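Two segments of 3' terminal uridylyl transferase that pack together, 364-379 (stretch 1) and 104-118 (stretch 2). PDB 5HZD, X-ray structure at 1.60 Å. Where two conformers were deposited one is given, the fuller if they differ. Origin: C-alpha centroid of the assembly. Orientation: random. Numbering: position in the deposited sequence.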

# COMPACT_ATOMS: atom_id res chain seq x y z
N SER A 364 -4.94 -3.91 18.90
CA SER A 364 -4.33 -2.92 19.79
C SER A 364 -2.90 -2.63 19.36
O SER A 364 -2.15 -3.55 18.97
CB SER A 364 -4.32 -3.42 21.22
OG SER A 364 -3.68 -2.47 22.07
N LEU A 365 -2.50 -1.37 19.48
CA LEU A 365 -1.15 -0.94 19.11
C LEU A 365 -0.29 -0.74 20.34
O LEU A 365 0.82 -0.21 20.27
CB LEU A 365 -1.22 0.35 18.30
CG LEU A 365 -1.92 0.24 16.95
CD1 LEU A 365 -2.12 1.65 16.37
CD2 LEU A 365 -1.06 -0.62 16.03
N VAL A 366 -0.79 -1.16 21.50
CA VAL A 366 -0.04 -1.01 22.75
C VAL A 366 1.36 -1.65 22.70
O VAL A 366 2.36 -1.06 23.15
CB VAL A 366 -0.83 -1.55 23.94
CG1 VAL A 366 0.06 -1.66 25.17
CG2 VAL A 366 -2.03 -0.64 24.22
N ASN A 367 1.48 -2.83 22.10
CA ASN A 367 2.81 -3.47 22.10
C ASN A 367 3.60 -3.25 20.82
O ASN A 367 4.56 -3.97 20.52
CB ASN A 367 2.68 -4.96 22.38
CG ASN A 367 2.08 -5.23 23.76
OD1 ASN A 367 2.39 -4.55 24.73
ND2 ASN A 367 1.19 -6.21 23.83
N TYR A 368 3.18 -2.26 20.03
CA TYR A 368 3.74 -2.09 18.69
C TYR A 368 5.15 -1.51 18.76
O TYR A 368 5.43 -0.61 19.55
CB TYR A 368 2.85 -1.13 17.90
CG TYR A 368 3.02 -1.22 16.40
CD1 TYR A 368 2.35 -2.19 15.66
CD2 TYR A 368 3.84 -0.32 15.72
CE1 TYR A 368 2.48 -2.28 14.29
CE2 TYR A 368 3.97 -0.40 14.34
CZ TYR A 368 3.30 -1.37 13.62
OH TYR A 368 3.45 -1.41 12.23
N THR A 369 6.05 -2.04 17.94
CA THR A 369 7.42 -1.57 17.94
C THR A 369 7.87 -1.12 16.55
O THR A 369 8.82 -0.36 16.43
CB THR A 369 8.40 -2.68 18.41
OG1 THR A 369 8.16 -3.88 17.64
CG2 THR A 369 8.18 -2.98 19.87
N ASP A 370 7.23 -1.62 15.50
CA ASP A 370 7.78 -1.47 14.16
C ASP A 370 7.24 -0.25 13.41
O ASP A 370 6.86 -0.34 12.24
CB ASP A 370 7.55 -2.74 13.33
CG ASP A 370 8.28 -3.95 13.90
OD1 ASP A 370 9.15 -3.80 14.79
OD2 ASP A 370 7.97 -5.08 13.44
N PHE A 371 7.25 0.90 14.08
CA PHE A 371 6.91 2.17 13.43
C PHE A 371 7.68 2.34 12.13
O PHE A 371 7.10 2.76 11.11
CB PHE A 371 7.23 3.34 14.39
CG PHE A 371 6.49 3.28 15.71
CD1 PHE A 371 7.04 2.61 16.79
CD2 PHE A 371 5.28 3.93 15.86
CE1 PHE A 371 6.36 2.56 18.01
CE2 PHE A 371 4.61 3.89 17.09
CZ PHE A 371 5.15 3.22 18.14
N ASP A 372 8.97 2.01 12.21
CA ASP A 372 9.88 1.98 11.06
C ASP A 372 9.88 0.54 10.55
O ASP A 372 10.35 -0.36 11.26
CB ASP A 372 11.28 2.38 11.51
CG ASP A 372 11.41 3.88 11.75
OD1 ASP A 372 10.67 4.66 11.09
OD2 ASP A 372 12.28 4.25 12.56
N PRO A 373 9.38 0.30 9.33
CA PRO A 373 9.25 -1.07 8.80
C PRO A 373 10.60 -1.75 8.71
O PRO A 373 11.60 -1.14 8.29
CB PRO A 373 8.65 -0.85 7.42
CG PRO A 373 7.87 0.47 7.58
CD PRO A 373 8.81 1.30 8.40
N ARG A 374 10.64 -3.01 9.12
CA ARG A 374 11.88 -3.78 9.07
C ARG A 374 12.21 -4.21 7.64
O ARG A 374 11.32 -4.66 6.88
CB ARG A 374 11.80 -4.96 10.03
CG ARG A 374 11.98 -4.49 11.49
CD ARG A 374 12.27 -5.63 12.45
NE ARG A 374 11.13 -6.53 12.52
CZ ARG A 374 11.21 -7.85 12.63
NH1 ARG A 374 12.41 -8.44 12.69
NH2 ARG A 374 10.10 -8.57 12.69
N TYR A 375 13.47 -4.06 7.29
CA TYR A 375 13.94 -4.40 5.96
C TYR A 375 14.33 -5.88 5.87
O TYR A 375 15.09 -6.38 6.71
CB TYR A 375 15.15 -3.51 5.58
CG TYR A 375 15.75 -3.90 4.24
CD1 TYR A 375 15.16 -3.49 3.06
CD2 TYR A 375 16.89 -4.69 4.18
CE1 TYR A 375 15.69 -3.90 1.82
CE2 TYR A 375 17.44 -5.09 2.97
CZ TYR A 375 16.82 -4.68 1.78
OH TYR A 375 17.39 -5.11 0.58
N THR A 376 13.79 -6.56 4.86
CA THR A 376 14.19 -7.93 4.53
C THR A 376 14.48 -7.99 3.03
O THR A 376 13.57 -7.70 2.23
CB THR A 376 13.03 -8.92 4.81
OG1 THR A 376 12.63 -8.82 6.19
CG2 THR A 376 13.49 -10.34 4.53
N PRO A 377 15.70 -8.36 2.64
CA PRO A 377 16.04 -8.42 1.20
C PRO A 377 15.10 -9.36 0.46
O PRO A 377 14.69 -10.37 1.03
CB PRO A 377 17.44 -9.06 1.17
CG PRO A 377 17.96 -8.98 2.56
CD PRO A 377 16.81 -8.77 3.51
N MET A 378 14.77 -9.01 -0.78
CA MET A 378 13.93 -9.85 -1.64
C MET A 378 14.49 -11.25 -1.86
O MET A 378 13.71 -12.22 -1.97
CB MET A 378 13.70 -9.12 -2.97
CG MET A 378 12.53 -9.65 -3.80
SD MET A 378 10.95 -9.63 -2.95
CE MET A 378 10.74 -7.90 -2.57
N ILE A 379 15.82 -11.36 -1.95
CA ILE A 379 16.46 -12.66 -2.12
C ILE A 379 17.68 -12.71 -1.20
O ILE A 379 18.37 -11.70 -0.99
CB ILE A 379 16.83 -12.93 -3.59
CG1 ILE A 379 17.34 -14.36 -3.76
CG2 ILE A 379 17.87 -11.93 -4.07
CD1 ILE A 379 17.37 -14.82 -5.25
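Stretch 2 104-118: ARVFIFGSSVAMGVW

The most striking feature of this contact is the ring of Phe-107, which is enclosed by three side chains of the other segment, although at least 258 residues of sequence separate any touching pair. Leu-365 lies over one face of the ring, its CD1 3.9 Å from Phe-107 CZ, and Phe-371 covers the opposite face, with its CE2 3.4 Å from Phe-107 CE2. Tyr-368 closes the ring edge, Tyr-368 CD2 approaching Phe-107 CE2 to 3.5 Å. Both aromatic pairs are oblique: the Phe-371 and Phe-107 ring planes meet at 41° with centroids 4.7 Å apart, those of Tyr-368 and Phe-107 at 57° and 5.2 Å.

Stretch 1 has no regular helix or strand; a type I β turn runs from Leu-365 to Tyr-368, with a hydrogen bond from Tyr-368 N to Leu-365 O (3.1 Å). From Asp-372 to Pro-377 the chain is extended and follows stretch 2 in the same direction. Phe-371 lies nearest Phe-107, Pro-373 nearest Val-113 and Tyr-375 nearest Gly-116, with CA–CA distances of 4.7, 5.3 and 4.9 Å; over this span stretch 2 uses nine residues, its short helix among them, where stretch 1 uses four. Stretch 2 changes conformation along this path, from a strand that ends at Phe-109, through Gly-110 at the N-cap, into a short helix over 111–114, and then into an irregular segment. Two direct backbone hydrogen bonds join the stretches.

The first is weak, from Ile-108 N to Phe-371 O at 3.3 Å. Nearby, the edge of the Phe-371 ring meets the strand backbone, CD2 lying 3.4 Å from Val-106 O. Water 1 adds a bridge here, its oxygen sitting between Ile-108 O (2.7 Å) and Asp-370 O (2.8 Å), and it also hydrogen-bonds Tyr-368 OH (2.6 Å).

Pro-373 then fills the corner between strand and helix. Its CG is 3.5 Å from Ile-108 CG2, 3.6 Å from Ser-112 OG and 3.7 Å from Val-113 CG2, so a single ring atom touches both elements. Water 2 links the backbones just beyond, its oxygen sitting between Ser-112 O (3.1 Å) and Arg-374 O (2.8 Å).

After the helix the chains come together at Gly-116, which has positive phi. Thr-376 N donates to Gly-116 O at 2.9 Å with a nearly straight N–H···O angle of 167°, and Tyr-375 CA makes a CA–H···O contact with the same oxygen at 3.4 Å. Positive phi alone favours glycine here; an ideal CB on Gly-116 would also point toward stretch 1, a tight 3.5 Å from Thr-376 CB. Val-117 completes the packing. Its CG1 is 3.8 Å from Tyr-375 CE1 and 3.3 Å from Thr-376 O, while its CG2 meets Met-378 CE at 3.7 Å. The contact buries 727 Å², both sides summed.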

# COMPACT_ATOMS: atom_id res chain seq x y z
N ALA A 104 0.32 11.96 19.77
CA ALA A 104 0.28 11.28 18.48
C ALA A 104 1.64 10.72 18.08
O ALA A 104 2.69 11.36 18.28
CB ALA A 104 -0.22 12.20 17.42
N ARG A 105 1.62 9.53 17.46
CA ARG A 105 2.82 8.93 16.90
C ARG A 105 2.51 8.51 15.47
O ARG A 105 1.35 8.35 15.10
CB ARG A 105 3.29 7.73 17.74
CG ARG A 105 3.71 8.13 19.17
CD ARG A 105 4.91 9.06 19.15
NE ARG A 105 5.35 9.37 20.53
CZ ARG A 105 4.87 10.38 21.26
NH1 ARG A 105 3.95 11.19 20.77
NH2 ARG A 105 5.30 10.57 22.50
N VAL A 106 3.56 8.37 14.67
CA VAL A 106 3.40 8.11 13.24
C VAL A 106 3.82 6.68 12.94
O VAL A 106 4.90 6.25 13.34
CB VAL A 106 4.25 9.11 12.39
CG1 VAL A 106 4.11 8.80 10.87
CG2 VAL A 106 3.78 10.56 12.64
N PHE A 107 2.95 5.94 12.25
CA PHE A 107 3.21 4.54 11.89
C PHE A 107 3.24 4.45 10.38
O PHE A 107 2.32 4.93 9.73
CB PHE A 107 2.02 3.68 12.34
CG PHE A 107 1.78 3.66 13.84
CD1 PHE A 107 1.24 4.78 14.49
CD2 PHE A 107 2.02 2.51 14.59
CE1 PHE A 107 1.01 4.78 15.84
CE2 PHE A 107 1.76 2.50 15.96
CZ PHE A 107 1.28 3.63 16.59
N ILE A 108 4.28 3.85 9.79
CA ILE A 108 4.23 3.57 8.34
C ILE A 108 3.38 2.32 8.07
O ILE A 108 3.49 1.33 8.80
CB ILE A 108 5.62 3.37 7.76
CG1 ILE A 108 6.38 4.71 7.79
CG2 ILE A 108 5.54 2.80 6.31
CD1 ILE A 108 7.86 4.61 7.38
N PHE A 109 2.56 2.36 7.03
CA PHE A 109 1.93 1.11 6.57
C PHE A 109 1.95 1.05 5.07
O PHE A 109 2.56 1.90 4.43
CB PHE A 109 0.53 0.89 7.19
CG PHE A 109 -0.53 1.87 6.75
CD1 PHE A 109 -0.64 3.12 7.35
CD2 PHE A 109 -1.43 1.54 5.76
CE1 PHE A 109 -1.66 4.01 6.97
CE2 PHE A 109 -2.42 2.41 5.34
CZ PHE A 109 -2.53 3.68 5.95
N GLY A 110 1.34 0.00 4.51
CA GLY A 110 1.45 -0.22 3.08
C GLY A 110 2.55 -1.16 2.67
O GLY A 110 2.96 -2.01 3.45
N SER A 111 3.03 -1.00 1.43
CA SER A 111 3.92 -2.01 0.86
C SER A 111 5.28 -2.12 1.52
O SER A 111 5.91 -3.16 1.44
CB SER A 111 4.07 -1.84 -0.66
OG SER A 111 4.80 -0.66 -0.98
N SER A 112 5.76 -1.05 2.18
CA SER A 112 7.07 -1.18 2.80
C SER A 112 6.98 -2.11 3.99
O SER A 112 7.98 -2.78 4.32
CB SER A 112 7.65 0.20 3.21
OG SER A 112 6.82 0.83 4.17
N VAL A 113 5.79 -2.19 4.62
CA VAL A 113 5.53 -3.17 5.66
C VAL A 113 5.28 -4.53 5.02
O VAL A 113 5.98 -5.49 5.33
CB VAL A 113 4.35 -2.74 6.53
CG1 VAL A 113 3.98 -3.87 7.53
CG2 VAL A 113 4.74 -1.50 7.30
N ALA A 114 4.32 -4.59 4.12
CA ALA A 114 3.91 -5.88 3.55
C ALA A 114 5.03 -6.61 2.82
O ALA A 114 5.13 -7.84 2.93
CB ALA A 114 2.74 -5.66 2.61
N MET A 115 5.90 -5.87 2.11
CA MET A 115 6.96 -6.49 1.29
C MET A 115 8.34 -6.38 1.90
O MET A 115 9.29 -6.94 1.37
CB MET A 115 7.04 -5.84 -0.10
CG MET A 115 5.72 -5.74 -0.83
SD MET A 115 5.29 -7.37 -1.50
CE MET A 115 3.58 -7.12 -1.96
N GLY A 116 8.47 -5.64 3.01
CA GLY A 116 9.75 -5.52 3.69
C GLY A 116 10.83 -4.82 2.89
O GLY A 116 12.00 -4.92 3.23
N VAL A 117 10.43 -4.11 1.83
CA VAL A 117 11.36 -3.34 1.02
C VAL A 117 10.64 -2.07 0.54
O VAL A 117 9.40 -2.01 0.57
CB VAL A 117 11.83 -4.12 -0.26
CG1 VAL A 117 12.61 -5.37 0.13
CG2 VAL A 117 10.65 -4.46 -1.16
N TRP A 118 11.42 -1.08 0.09
CA TRP A 118 10.84 0.12 -0.53
C TRP A 118 11.76 0.58 -1.67
O TRP A 118 12.98 0.60 -1.50
CB TRP A 118 10.67 1.22 0.52
CG TRP A 118 10.04 2.50 -0.02
CD1 TRP A 118 8.84 2.64 -0.64
CD2 TRP A 118 10.61 3.81 0.06
NE1 TRP A 118 8.62 3.95 -0.95
CE2 TRP A 118 9.69 4.69 -0.55
CE3 TRP A 118 11.80 4.32 0.57
CZ2 TRP A 118 9.92 6.07 -0.63
CZ3 TRP A 118 12.03 5.69 0.47
CH2 TRP A 118 11.10 6.54 -0.14
O HOH W 1 4.47 0.82 11.25
O HOH W 2 8.55 -4.52 6.85